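PDB 5F06: glutathione S-transferase family protein from Populus trichocarpa, which binds glutathione and probably catalyses its conjugation to electrophilic substrates, as a Phi-class glutathione transferase of the cytoplasm. Local coordinates for residues H21-L25 with F77-Y82; L2-P8 with D26-V32. The contacts are given in a common frame with arbitrary orientation. Residues are numbered along the deposited sequence.

Contact 1: H21-L25 with F77-Y82; sequences HEKNL and FKGTGY
This is a surface contact between the C-terminal end of helix 11-22 and the loop after helix 66-76, into which the lysine just past the first helix plugs. Helix 11-22 closes with a Schellman motif: Asn24 takes positive phi (56/42), and Asn24 N bonds back to His21 O at 2.9 Å. Across from it the chain leaves helix 66-76 at Phe77 and makes a type II beta turn from Phe77 to Thr80, with Gly79 (92/-4) at its third position and Thr80 N 3.2 Å from Phe77 O. The backbones are nearest at Lys23 and Gly81, CA to CA 4.1 Å. Gly81 (66/-150) has to be glycine here, since a CB would run into Lys23 C and Glu22 O. Next to it, Tyr82 N donates to Glu22 O at 2.9 Å and 167°. Lys23, with chi1 to chi3 all m and chi4 t, curls its ammonium into a cup of carbonyls: Lys23 NZ donates to Thr80 O at 2.7 Å, Phe77 O at 2.9 Å and Tyr82 O at 3.0 Å. Beyond Lys23 in the chain, Leu25 (mt) packs over one face of the Phe77 ring (chi1 m), Leu25 CD2 3.8 Å from its centroid and 11° off the normal, a CH-pi contact. Arg201 takes a salt bridge from Glu22 and a cation-pi contact from Tyr82, whose OH is hydrogen-bonded to Tyr162 O. A Schellman-capped helix end is thus tied, by a lysine ammonium hydrogen-bonded to three main-chain carbonyls, to the loop linking the thioredoxin-like and helical parts of the GST fold.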
loop_
_atom_site.group_PDB
_atom_site.type_symbol
_atom_site.label_atom_id
_atom_site.label_comp_id
_atom_site.label_asym_id
_atom_site.label_seq_id
_atom_site.Cartn_x
_atom_site.Cartn_y
_atom_site.Cartn_z
ATOM N N HIS A 21 6.195 -19.909 -4.116
ATOM C CA HIS A 21 6.728 -20.769 -5.174
ATOM C C HIS A 21 7.920 -20.141 -5.884
ATOM O O HIS A 21 8.877 -20.843 -6.228
ATOM C CB HIS A 21 5.640 -21.107 -6.198
ATOM C CG HIS A 21 4.562 -21.988 -5.656
ATOM N ND1 HIS A 21 4.831 -23.143 -4.954
ATOM C CD2 HIS A 21 3.213 -21.891 -5.718
ATOM C CE1 HIS A 21 3.694 -23.718 -4.605
ATOM N NE2 HIS A 21 2.697 -22.978 -5.057
ATOM N N GLU A 22 7.861 -18.833 -6.126
ATOM C CA GLU A 22 8.994 -18.122 -6.709
ATOM C C GLU A 22 10.242 -18.345 -5.863
ATOM O O GLU A 22 11.349 -18.461 -6.391
ATOM C CB GLU A 22 8.702 -16.624 -6.827
ATOM C CG GLU A 22 7.671 -16.257 -7.885
ATOM C CD GLU A 22 8.200 -16.371 -9.308
ATOM O OE1 GLU A 22 9.397 -16.669 -9.492
ATOM O OE2 GLU A 22 7.407 -16.155 -10.247
ATOM N N LYS A 23 10.056 -18.418 -4.548
ATOM C CA LYS A 23 11.174 -18.551 -3.619
ATOM C C LYS A 23 11.531 -20.018 -3.355
ATOM O O LYS A 23 12.448 -20.307 -2.584
ATOM C CB LYS A 23 10.848 -17.841 -2.302
ATOM C CG LYS A 23 10.580 -16.335 -2.448
ATOM C CD LYS A 23 11.773 -15.572 -3.000
ATOM C CE LYS A 23 12.951 -15.559 -2.033
ATOM N NZ LYS A 23 14.149 -14.902 -2.618
ATOM N N ASN A 24 10.816 -20.933 -4.007
ATOM C CA ASN A 24 11.038 -22.373 -3.836
ATOM C C ASN A 24 10.918 -22.817 -2.381
ATOM O O ASN A 24 11.708 -23.636 -1.916
ATOM C CB ASN A 24 12.418 -22.777 -4.364
ATOM C CG ASN A 24 12.583 -22.519 -5.847
ATOM O OD1 ASN A 24 11.607 -22.482 -6.598
ATOM N ND2 ASN A 24 13.829 -22.360 -6.283
ATOM N N LEU A 25 9.929 -22.290 -1.668
ATOM C CA LEU A 25 9.790 -22.564 -0.238
ATOM C C LEU A 25 8.791 -23.673 0.074
ATOM O O LEU A 25 7.761 -23.814 -0.596
ATOM C CB LEU A 25 9.372 -21.293 0.500
ATOM C CG LEU A 25 10.411 -20.172 0.544
ATOM C CD1 LEU A 25 9.799 -18.912 1.121
ATOM C CD2 LEU A 25 11.631 -20.593 1.354
ATOM N N PHE A 77 14.228 -14.681 2.842
ATOM C CA PHE A 77 14.866 -15.742 2.067
ATOM C C PHE A 77 15.616 -15.176 0.863
ATOM O O PHE A 77 15.562 -15.714 -0.238
ATOM C CB PHE A 77 13.816 -16.765 1.649
ATOM C CG PHE A 77 13.148 -17.417 2.818
ATOM C CD1 PHE A 77 13.801 -18.405 3.535
ATOM C CD2 PHE A 77 11.893 -17.013 3.234
ATOM C CE1 PHE A 77 13.204 -18.999 4.625
ATOM C CE2 PHE A 77 11.289 -17.606 4.327
ATOM C CZ PHE A 77 11.946 -18.600 5.024
ATOM N N LYS A 78 16.337 -14.087 1.112
ATOM C CA LYS A 78 17.239 -13.496 0.126
ATOM C C LYS A 78 18.326 -14.484 -0.298
ATOM O O LYS A 78 18.977 -15.101 0.540
ATOM C CB LYS A 78 17.873 -12.215 0.687
ATOM C CG LYS A 78 18.463 -12.338 2.091
ATOM C CD LYS A 78 18.706 -10.959 2.715
ATOM C CE LYS A 78 19.948 -10.288 2.156
ATOM N NZ LYS A 78 20.225 -8.980 2.826
ATOM N N GLY A 79 18.513 -14.629 -1.606
ATOM C CA GLY A 79 19.537 -15.511 -2.143
ATOM C C GLY A 79 19.033 -16.914 -2.437
ATOM O O GLY A 79 19.771 -17.750 -2.961
ATOM N N THR A 80 17.776 -17.170 -2.096
ATOM C CA THR A 80 17.140 -18.454 -2.370
ATOM C C THR A 80 15.972 -18.256 -3.330
ATOM O O THR A 80 15.147 -17.367 -3.145
ATOM C CB THR A 80 16.665 -19.124 -1.065
ATOM O OG1 THR A 80 17.815 -19.503 -0.298
ATOM C CG2 THR A 80 15.816 -20.367 -1.346
ATOM N N GLY A 81 15.918 -19.084 -4.366
ATOM C CA GLY A 81 14.888 -18.964 -5.374
ATOM C C GLY A 81 15.057 -17.671 -6.146
ATOM O O GLY A 81 16.172 -17.171 -6.300
ATOM N N TYR A 82 13.952 -17.116 -6.631
ATOM C CA TYR A 82 14.041 -15.932 -7.471
ATOM C C TYR A 82 14.298 -14.654 -6.669
ATOM O O TYR A 82 13.806 -14.486 -5.557
ATOM C CB TYR A 82 12.772 -15.752 -8.306
ATOM C CG TYR A 82 12.937 -14.623 -9.286
ATOM C CD1 TYR A 82 13.562 -14.827 -10.506
ATOM C CD2 TYR A 82 12.514 -13.340 -8.969
ATOM C CE1 TYR A 82 13.739 -13.789 -11.397
ATOM C CE2 TYR A 82 12.689 -12.298 -9.851
ATOM C CZ TYR A 82 13.304 -12.526 -11.062
ATOM O OH TYR A 82 13.479 -11.485 -11.944
#

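Contact 2: L2-P8 with D26-V32; sequences LKLYGAP and DFELVPV
Strands 2-6 and 28-31 run parallel, their axes 4.7 Å apart at closest and crossing at -30°. Lys3 pairs with Glu28, Leu4 with Leu29 and Tyr5 with Val30 (CA-CA 4.8-4.9 Å), then Gly6 with Pro31 (5.3 Å). The hydrogen bonds are those of a parallel pair: Glu28 N donates to Leu2 O (2.9 Å), Leu4 N to Glu28 O (2.8 Å), Val30 N to Leu4 O (2.8 Å), Gly6 N to Val30 O (3.1 Å) and Val32 N to Gly6 O (2.9 Å). A water accepts from Leu2 N and donates to Asp26 O.

On one face Val30 CG2 (chi1 t) lies over the Tyr5 ring (chi1 m), while Val30 CG1 comes within 3.6 Å of Tyr5 CE2; Lys3 NZ and Glu28 OE1 form a long salt bridge (3.4 Å), its hydrogen bond weak. On the other, Leu29 CD1 nestles 4.3 Å from Leu4 CG, both tp, and Pro8 CG abuts Leu29 CD2 (3.6 Å). Beside side-chainless Gly6, Val32 CG2 fits against Tyr5 CB (3.8 Å). Leu4 and Phe27 pack on helix 11-22, the crossover of a beta-alpha-beta unit in the thioredoxin-like, glutathione-binding domain.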
loop_
_atom_site.group_PDB
_atom_site.type_symbol
_atom_site.label_atom_id
_atom_site.label_comp_id
_atom_site.label_asym_id
_atom_site.label_seq_id
_atom_site.Cartn_x
_atom_site.Cartn_y
_atom_site.Cartn_z
ATOM N N LEU A 2 6.321 -22.528 7.601
ATOM C CA LEU A 2 5.524 -21.410 7.123
ATOM C C LEU A 2 4.096 -21.883 6.928
ATOM O O LEU A 2 3.811 -22.607 5.976
ATOM C CB LEU A 2 6.075 -20.857 5.812
ATOM C CG LEU A 2 7.426 -20.153 5.884
ATOM C CD1 LEU A 2 7.975 -19.960 4.482
ATOM C CD2 LEU A 2 7.301 -18.813 6.597
ATOM N N LYS A 3 3.214 -21.485 7.838
ATOM C CA LYS A 3 1.819 -21.893 7.780
ATOM C C LYS A 3 0.941 -20.741 7.313
ATOM O O LYS A 3 0.787 -19.737 8.010
ATOM C CB LYS A 3 1.359 -22.402 9.143
ATOM C CG LYS A 3 2.119 -23.641 9.600
ATOM C CD LYS A 3 1.880 -23.964 11.066
ATOM C CE LYS A 3 0.405 -24.055 11.387
ATOM N NZ LYS A 3 -0.302 -25.049 10.538
ATOM N N LEU A 4 0.376 -20.908 6.123
ATOM C CA LEU A 4 -0.447 -19.891 5.483
ATOM C C LEU A 4 -1.916 -20.242 5.630
ATOM O O LEU A 4 -2.351 -21.297 5.177
ATOM C CB LEU A 4 -0.075 -19.766 4.008
ATOM C CG LEU A 4 -0.795 -18.711 3.166
ATOM C CD1 LEU A 4 -0.500 -17.321 3.694
ATOM C CD2 LEU A 4 -0.383 -18.835 1.703
ATOM N N TYR A 5 -2.670 -19.356 6.276
ATOM C CA TYR A 5 -4.097 -19.561 6.487
ATOM C C TYR A 5 -4.910 -18.814 5.437
ATOM O O TYR A 5 -4.886 -17.588 5.374
ATOM C CB TYR A 5 -4.496 -19.108 7.889
ATOM C CG TYR A 5 -3.840 -19.916 8.978
ATOM C CD1 TYR A 5 -2.537 -19.646 9.384
ATOM C CD2 TYR A 5 -4.512 -20.965 9.590
ATOM C CE1 TYR A 5 -1.929 -20.393 10.379
ATOM C CE2 TYR A 5 -3.912 -21.717 10.585
ATOM C CZ TYR A 5 -2.620 -21.429 10.971
ATOM O OH TYR A 5 -2.026 -22.177 11.962
ATOM N N GLY A 6 -5.633 -19.554 4.609
ATOM C CA GLY A 6 -6.416 -18.936 3.556
ATOM C C GLY A 6 -7.129 -19.947 2.686
ATOM O O GLY A 6 -7.531 -21.009 3.157
ATOM N N ALA A 7 -7.287 -19.614 1.409
ATOM C CA ALA A 7 -7.957 -20.498 0.461
ATOM C C ALA A 7 -7.340 -20.342 -0.927
ATOM O O ALA A 7 -7.067 -19.220 -1.351
ATOM C CB ALA A 7 -9.440 -20.197 0.422
ATOM N N PRO A 8 -7.110 -21.463 -1.637
ATOM C CA PRO A 8 -6.471 -21.407 -2.962
ATOM C C PRO A 8 -7.155 -20.477 -3.970
ATOM O O PRO A 8 -6.480 -19.897 -4.822
ATOM C CB PRO A 8 -6.555 -22.857 -3.450
ATOM C CG PRO A 8 -6.586 -23.671 -2.215
ATOM C CD PRO A 8 -7.324 -22.854 -1.192
ATOM N N ASP A 26 9.108 -24.458 1.101
ATOM C CA ASP A 26 8.144 -25.368 1.704
ATOM C C ASP A 26 7.161 -24.536 2.502
ATOM O O ASP A 26 7.528 -23.491 3.038
ATOM C CB ASP A 26 8.819 -26.392 2.635
ATOM C CG ASP A 26 9.748 -27.349 1.908
ATOM O OD1 ASP A 26 9.695 -27.440 0.665
ATOM O OD2 ASP A 26 10.530 -28.031 2.600
ATOM N N PHE A 27 5.922 -25.003 2.601
ATOM C CA PHE A 27 4.913 -24.316 3.396
ATOM C C PHE A 27 3.698 -25.213 3.558
ATOM O O PHE A 27 3.565 -26.218 2.866
ATOM C CB PHE A 27 4.499 -22.993 2.743
ATOM C CG PHE A 27 3.787 -23.165 1.432
ATOM C CD1 PHE A 27 4.498 -23.237 0.245
ATOM C CD2 PHE A 27 2.405 -23.257 1.385
ATOM C CE1 PHE A 27 3.846 -23.404 -0.962
ATOM C CE2 PHE A 27 1.746 -23.422 0.185
ATOM C CZ PHE A 27 2.466 -23.497 -0.991
ATOM N N GLU A 28 2.821 -24.841 4.480
ATOM C CA GLU A 28 1.547 -25.520 4.645
ATOM C C GLU A 28 0.410 -24.534 4.442
ATOM O O GLU A 28 0.346 -23.508 5.119
ATOM C CB GLU A 28 1.429 -26.160 6.027
ATOM C CG GLU A 28 0.090 -26.854 6.228
ATOM C CD GLU A 28 -0.056 -27.504 7.589
ATOM O OE1 GLU A 28 0.897 -27.444 8.393
ATOM O OE2 GLU A 28 -1.136 -28.082 7.848
ATOM N N LEU A 29 -0.473 -24.852 3.501
ATOM C CA LEU A 29 -1.710 -24.109 3.323
ATOM C C LEU A 29 -2.780 -24.707 4.228
ATOM O O LEU A 29 -3.173 -25.861 4.061
ATOM C CB LEU A 29 -2.156 -24.138 1.860
ATOM C CG LEU A 29 -3.471 -23.418 1.534
ATOM C CD1 LEU A 29 -3.415 -21.958 1.938
ATOM C CD2 LEU A 29 -3.790 -23.534 0.059
ATOM N N VAL A 30 -3.222 -23.920 5.203
ATOM C CA VAL A 30 -4.273 -24.331 6.126
ATOM C C VAL A 30 -5.580 -23.678 5.692
ATOM O O VAL A 30 -5.677 -22.453 5.674
ATOM C CB VAL A 30 -3.949 -23.931 7.580
ATOM C CG1 VAL A 30 -5.052 -24.399 8.521
ATOM C CG2 VAL A 30 -2.599 -24.497 7.994
ATOM N N PRO A 31 -6.587 -24.486 5.321
ATOM C CA PRO A 31 -7.836 -23.880 4.845
ATOM C C PRO A 31 -8.540 -23.015 5.885
ATOM O O PRO A 31 -8.568 -23.360 7.066
ATOM C CB PRO A 31 -8.700 -25.092 4.490
ATOM C CG PRO A 31 -7.736 -26.173 4.212
ATOM C CD PRO A 31 -6.595 -25.951 5.149
ATOM N N VAL A 32 -9.090 -21.893 5.432
ATOM C CA VAL A 32 -9.997 -21.086 6.238
ATOM C C VAL A 32 -11.361 -21.094 5.560
ATOM O O VAL A 32 -11.486 -20.739 4.386
ATOM C CB VAL A 32 -9.490 -19.641 6.402
ATOM C CG1 VAL A 32 -10.451 -18.824 7.256
ATOM C CG2 VAL A 32 -8.107 -19.632 7.018
HETATM O O HOH W 1 8.180 -23.674 5.786
#

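How the contacts relate
Both contacts adjoin helix 11-22: contact 2 pairs the strands before and after it, and contact 1 joins its end to the loop after helix 66-76. Their segments alternate along the chain and meet directly, His21 CE1 lying 3.7 Å from Phe27 CE1 and Leu25 CD1 4.0 Å from Leu2 CD1. Contact 2 is partly buried and works mainly through backbone hydrogen bonds, with apolar packing on both faces, Leu4 and Phe27 meeting the helix. Contact 1 lies at the surface between a helix end and a loop, and one lysine ammonium does most of the bonding there. Val32 in contact 2 approaches the glutathione-binding residues His39 and Ile53, whereas contact 1 lies away from that site.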